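Local coordinates for hypothetical protein Atu3615 (Agrobacterium tumefaciens str. C58, PDB 1ZNP) that is of unknown function but belongs to the DUF985 branch of the cupin superfamily, whose members are built around a small beta-barrel, at residues W55-D60 with P104-Q109; A69-A74 with A111-D116. All blocks are in the same frame, centred on the assembly; numbering follows the deposited sequence.

Interaction 1: residues W55-D60 with P104-Q109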
loop_
_atom_site.group_PDB
_atom_site.type_symbol
_atom_site.label_atom_id
_atom_site.label_comp_id
_atom_site.label_asym_id
_atom_site.label_seq_id
_atom_site.Cartn_x
_atom_site.Cartn_y
_atom_site.Cartn_z
ATOM N N TRP A 55 11.470 3.868 12.390
ATOM C CA TRP A 55 10.077 3.920 12.833
ATOM C C TRP A 55 9.789 5.122 13.725
ATOM O O TRP A 55 10.482 5.353 14.719
ATOM C CB TRP A 55 9.694 2.654 13.606
ATOM C CG TRP A 55 9.503 1.413 12.782
ATOM C CD1 TRP A 55 10.315 0.320 12.763
ATOM C CD2 TRP A 55 8.391 1.099 11.920
ATOM N NE1 TRP A 55 9.780 -0.661 11.957
ATOM C CE2 TRP A 55 8.603 -0.212 11.424
ATOM C CE3 TRP A 55 7.238 1.793 11.522
ATOM C CZ2 TRP A 55 7.708 -0.841 10.555
ATOM C CZ3 TRP A 55 6.340 1.162 10.650
ATOM C CH2 TRP A 55 6.587 -0.145 10.178
ATOM N N HIS A 56 8.747 5.869 13.377
ATOM C CA HIS A 56 8.360 7.049 14.136
ATOM C C HIS A 56 6.939 7.419 13.752
ATOM O O HIS A 56 6.360 6.833 12.831
ATOM C CB HIS A 56 9.267 8.225 13.783
ATOM C CG HIS A 56 9.164 8.639 12.348
ATOM N ND1 HIS A 56 9.689 7.888 11.317
ATOM C CD2 HIS A 56 8.535 9.689 11.766
ATOM C CE1 HIS A 56 9.388 8.456 10.164
ATOM N NE2 HIS A 56 8.687 9.550 10.409
ATOM N N ARG A 57 6.385 8.401 14.452
ATOM C CA ARG A 57 5.046 8.862 14.145
ATOM C C ARG A 57 4.849 10.327 14.530
ATOM O O ARG A 57 5.521 10.847 15.429
ATOM C CB ARG A 57 3.990 7.982 14.841
ATOM C CG ARG A 57 3.940 8.124 16.343
ATOM C CD ARG A 57 3.098 7.030 16.998
ATOM N NE ARG A 57 3.482 6.877 18.403
ATOM C CZ ARG A 57 3.132 7.705 19.389
ATOM N NH1 ARG A 57 2.365 8.762 19.163
ATOM N NH2 ARG A 57 3.588 7.494 20.609
ATOM N N VAL A 58 3.949 10.984 13.797
ATOM C CA VAL A 58 3.587 12.363 14.038
ATOM C C VAL A 58 2.235 12.183 14.718
ATOM O O VAL A 58 1.253 11.798 14.082
ATOM C CB VAL A 58 3.456 13.129 12.714
ATOM C CG1 VAL A 58 3.143 14.578 12.983
ATOM C CG2 VAL A 58 4.754 12.998 11.913
ATOM N N THR A 59 2.206 12.447 16.022
ATOM C CA THR A 59 1.018 12.237 16.844
ATOM C C THR A 59 -0.287 12.924 16.508
ATOM O O THR A 59 -1.348 12.324 16.652
ATOM C CB THR A 59 1.301 12.556 18.339
ATOM O OG1 THR A 59 1.533 13.962 18.497
ATOM C CG2 THR A 59 2.517 11.781 18.840
ATOM N N ASP A 60 -0.231 14.167 16.049
ATOM C CA ASP A 60 -1.459 14.911 15.794
ATOM C C ASP A 60 -1.611 15.547 14.427
ATOM O O ASP A 60 -2.287 16.568 14.278
ATOM C CB ASP A 60 -1.581 15.991 16.854
ATOM C CG ASP A 60 -0.278 16.769 17.036
ATOM O OD1 ASP A 60 0.011 17.172 18.178
ATOM O OD2 ASP A 60 0.450 16.982 16.043
ATOM N N PRO A 104 -1.740 8.492 7.653
ATOM C CA PRO A 104 -2.702 9.096 8.572
ATOM C C PRO A 104 -2.030 9.509 9.887
ATOM O O PRO A 104 -0.922 9.070 10.190
ATOM C CB PRO A 104 -3.757 7.998 8.740
ATOM C CG PRO A 104 -2.990 6.755 8.532
ATOM C CD PRO A 104 -2.090 7.090 7.372
ATOM N N ALA A 105 -2.706 10.360 10.649
ATOM C CA ALA A 105 -2.185 10.867 11.914
ATOM C C ALA A 105 -1.960 9.805 12.987
ATOM O O ALA A 105 -2.734 8.861 13.129
ATOM C CB ALA A 105 -3.101 11.959 12.449
ATOM N N ASN A 106 -0.878 9.990 13.737
ATOM C CA ASN A 106 -0.475 9.096 14.809
ATOM C C ASN A 106 -0.219 7.666 14.358
ATOM O O ASN A 106 -0.216 6.751 15.174
ATOM C CB ASN A 106 -1.515 9.082 15.927
ATOM C CG ASN A 106 -0.961 8.514 17.222
ATOM O OD1 ASN A 106 -1.690 7.930 18.020
ATOM N ND2 ASN A 106 0.334 8.692 17.439
ATOM N N CYS A 107 -0.001 7.466 13.061
ATOM C CA CYS A 107 0.281 6.130 12.549
ATOM C C CYS A 107 1.788 5.919 12.432
ATOM O O CYS A 107 2.500 6.781 11.925
ATOM C CB CYS A 107 -0.357 5.955 11.174
ATOM S SG CYS A 107 0.184 4.465 10.310
ATOM N N TRP A 108 2.277 4.778 12.897
ATOM C CA TRP A 108 3.701 4.491 12.811
ATOM C C TRP A 108 4.157 4.447 11.351
ATOM O O TRP A 108 3.430 3.954 10.479
ATOM C CB TRP A 108 4.025 3.152 13.487
ATOM C CG TRP A 108 3.976 3.183 14.993
ATOM C CD1 TRP A 108 2.997 2.669 15.794
ATOM C CD2 TRP A 108 4.941 3.771 15.868
ATOM N NE1 TRP A 108 3.294 2.900 17.114
ATOM C CE2 TRP A 108 4.482 3.576 17.187
ATOM C CE3 TRP A 108 6.153 4.445 15.664
ATOM C CZ2 TRP A 108 5.193 4.031 18.303
ATOM C CZ3 TRP A 108 6.862 4.898 16.773
ATOM C CH2 TRP A 108 6.377 4.687 18.078
ATOM N N GLN A 109 5.363 4.946 11.090
ATOM C CA GLN A 109 5.899 4.964 9.737
ATOM C C GLN A 109 7.416 4.839 9.649
ATOM O O GLN A 109 8.144 5.347 10.495
ATOM C CB GLN A 109 5.461 6.245 9.027
ATOM C CG GLN A 109 5.956 7.514 9.684
ATOM C CD GLN A 109 5.599 8.756 8.892
ATOM O OE1 GLN A 109 5.930 8.868 7.708
ATOM N NE2 GLN A 109 4.926 9.701 9.542
HETATM O O HOH W 1 2.960 9.571 11.662
#

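Interaction 2: residues A69-A74 with A111-D116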
loop_
_atom_site.group_PDB
_atom_site.type_symbol
_atom_site.label_atom_id
_atom_site.label_comp_id
_atom_site.label_asym_id
_atom_site.label_seq_id
_atom_site.Cartn_x
_atom_site.Cartn_y
_atom_site.Cartn_z
ATOM N N ALA A 69 12.564 12.471 -7.025
ATOM C CA ALA A 69 13.646 11.949 -7.846
ATOM C C ALA A 69 14.327 10.746 -7.215
ATOM O O ALA A 69 14.148 10.462 -6.025
ATOM C CB ALA A 69 14.662 13.047 -8.078
ATOM N N GLY A 70 15.128 10.050 -8.018
ATOM C CA GLY A 70 15.824 8.879 -7.527
ATOM C C GLY A 70 14.980 7.619 -7.648
ATOM O O GLY A 70 13.943 7.607 -8.318
ATOM N N ALA A 71 15.442 6.561 -6.993
ATOM C CA ALA A 71 14.774 5.270 -6.993
ATOM C C ALA A 71 13.500 5.325 -6.164
ATOM O O ALA A 71 13.317 6.234 -5.355
ATOM C CB ALA A 71 15.725 4.195 -6.415
ATOM N N PRO A 72 12.590 4.363 -6.367
ATOM C CA PRO A 72 11.370 4.421 -5.556
ATOM C C PRO A 72 11.696 4.122 -4.105
ATOM O O PRO A 72 12.830 3.783 -3.769
ATOM C CB PRO A 72 10.474 3.356 -6.188
ATOM C CG PRO A 72 11.459 2.396 -6.818
ATOM C CD PRO A 72 12.483 3.330 -7.412
ATOM N N ILE A 73 10.698 4.246 -3.245
ATOM C CA ILE A 73 10.883 3.992 -1.831
ATOM C C ILE A 73 9.862 2.990 -1.320
ATOM O O ILE A 73 8.781 2.836 -1.884
ATOM C CB ILE A 73 10.746 5.316 -1.007
ATOM C CG1 ILE A 73 12.133 5.891 -0.706
ATOM C CG2 ILE A 73 9.941 5.083 0.278
ATOM C CD1 ILE A 73 12.101 7.185 0.084
ATOM N N ALA A 74 10.229 2.287 -0.256
ATOM C CA ALA A 74 9.312 1.357 0.368
ATOM C C ALA A 74 8.876 2.088 1.640
ATOM O O ALA A 74 9.689 2.350 2.533
ATOM C CB ALA A 74 10.007 0.082 0.700
ATOM N N ALA A 111 10.679 4.063 6.374
ATOM C CA ALA A 111 10.911 3.932 4.955
ATOM C C ALA A 111 12.371 3.666 4.625
ATOM O O ALA A 111 13.251 3.791 5.468
ATOM C CB ALA A 111 10.436 5.195 4.247
ATOM N N GLU A 112 12.617 3.276 3.383
ATOM C CA GLU A 112 13.964 3.010 2.915
ATOM C C GLU A 112 13.985 3.188 1.403
ATOM O O GLU A 112 12.988 2.936 0.723
ATOM C CB GLU A 112 14.398 1.586 3.291
ATOM C CG GLU A 112 13.493 0.511 2.742
ATOM C CD GLU A 112 12.597 -0.147 3.799
ATOM O OE1 GLU A 112 11.899 -1.127 3.432
ATOM O OE2 GLU A 112 12.590 0.299 4.975
ATOM N N SER A 113 15.112 3.657 0.888
ATOM C CA SER A 113 15.272 3.854 -0.544
ATOM C C SER A 113 15.549 2.489 -1.170
ATOM O O SER A 113 16.192 1.642 -0.552
ATOM C CB SER A 113 16.448 4.803 -0.814
ATOM O OG SER A 113 16.661 4.970 -2.202
ATOM N N LEU A 114 15.067 2.271 -2.387
ATOM C CA LEU A 114 15.288 0.997 -3.056
ATOM C C LEU A 114 16.442 1.073 -4.048
ATOM O O LEU A 114 16.670 0.152 -4.825
ATOM C CB LEU A 114 14.010 0.547 -3.760
ATOM C CG LEU A 114 12.819 0.436 -2.809
ATOM C CD1 LEU A 114 11.587 -0.024 -3.558
ATOM C CD2 LEU A 114 13.144 -0.539 -1.695
ATOM N N GLY A 115 17.170 2.181 -4.012
ATOM C CA GLY A 115 18.303 2.361 -4.895
ATOM C C GLY A 115 19.359 3.176 -4.177
ATOM O O GLY A 115 19.529 3.046 -2.962
ATOM N N ASP A 116 20.059 4.029 -4.915
ATOM C CA ASP A 116 21.110 4.859 -4.341
ATOM C C ASP A 116 20.563 6.000 -3.505
ATOM O O ASP A 116 21.150 6.374 -2.490
ATOM C CB ASP A 116 21.990 5.401 -5.461
ATOM C CG ASP A 116 22.730 4.298 -6.186
ATOM O OD1 ASP A 116 23.292 4.559 -7.271
ATOM O OD2 ASP A 116 22.751 3.161 -5.658
#

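Interaction 1: residues W55-D60 with P104-Q109
Arg57 runs its side chain across Trp108 and alongside Asn106. CB lies 3.5 Å from Cys107 O; CG, held between the backbone N and the carbonyl carbon (chi1 69°), passes the Asn106 amide. CD stands over one indole face, 3.8 Å from the centroid of the six-membered ring of Trp108, a CH-pi contact. NE follows at 3.3 Å from Trp108 CZ2, and the guanidinium is turned 84° from the indole, edge-on rather than stacked; NH1 ends beside the Asn106 amide. Gln109 CG sits over one face of the imidazole, offset toward the rim, 3.7 Å from the His56 ring centroid (a CH-pi contact), with the amide plane within 15° of the ring. His56 and Gln109 form an antiparallel hydrogen-bonded pair joining strand 56-58 to the start of strand 108-113; strand 133-135 lies on the other edge of 56-58 (backbone bond of Arg57 with Val134), consistent with the cupin beta-barrel. Asn106 N, in the type II turn from Pro104 to Cys107, donates to Val58 O at 2.8 Å. One water bridges the two segments, accepting from Val58 N (2.7 Å) and Gln109 NE2 (2.9 Å) and donating to Cys107 O (2.8 Å). Gln109 OE1 accepts from Trp65 NE1, while NE2 also reaches Glu63. The polar ends of the buried Gln109 are therefore satisfied, and the amide's rotation is probably fixed by partners on both its atoms.

Interaction 2: residues A69-A74 with A111-D116
The carboxylate of Glu112, the flat group here, has Ala74 on one face: Ala74 O stands over Glu112 CD at 4.0 Å, and on the same side Ala74 CB comes within 3.5 Å of Glu112 OE1, the oxygen hydrogen-bonded to His76 NE2. The backbones beneath form an antiparallel pair of neighbouring strands, consistent with the cupin beta-barrel: Ala74 with Glu112 is a hydrogen-bonded pair and Ile73 with Ser113 a non-hydrogen-bonded one. A bend at chi2 (-107°) places Glu112 CD against Ala74. Ala74 N donates almost straight to Glu112 O (3.0 Å, 170° at the hydrogen), while Glu112 N returns a bond to Ala74 O at 3.2 Å. Beyond the strand end the pairing continues in Leu114 N, which gives its hydrogen to Pro72 O at 3.0 Å. The puckered Pro72 ring touches Leu114 by CG, 4.1 Å from Leu114 CD1, the two side chains crossing at about a right angle. Leu114 also sets CD2 against Ala74 CB, and both residues pack on the second subunit, Leu114 on its Glu95 and Ala74 on its Gly96. At the loop end Ala71 CB presses against the backbone of Gly115; a CB on Gly115 would lie only 2.5 Å from Ala71 CB, so the close approach depends on glycine. Ser113 OG, hydrogen-bonded to Thr118 OG1, also receives a weak bond from Gly115 N at 3.4 Å.

In the fold
Interactions 1 and 2 have centres 20 Å apart, on opposite sides of the chain's centre and about 11 Å from it. Strand 108-113 serves both: its start pairs with segment 55-60 through Gln109, its far part with Ile73 and Ala74, and strand 73-78 flanks it at both. The latter strand links them again through His76, which touches Trp55 of interaction 1 and bonds Glu112 of interaction 2. Their segments alternate along the sequence. His54 and His56 are reminiscent of the HXH pair of cupin metal ligands, but no metal is seen, and the spacing to Glu63 differs from the classical motif. Interaction 2 instead lies against the second subunit, which touches neither segment of interaction 1.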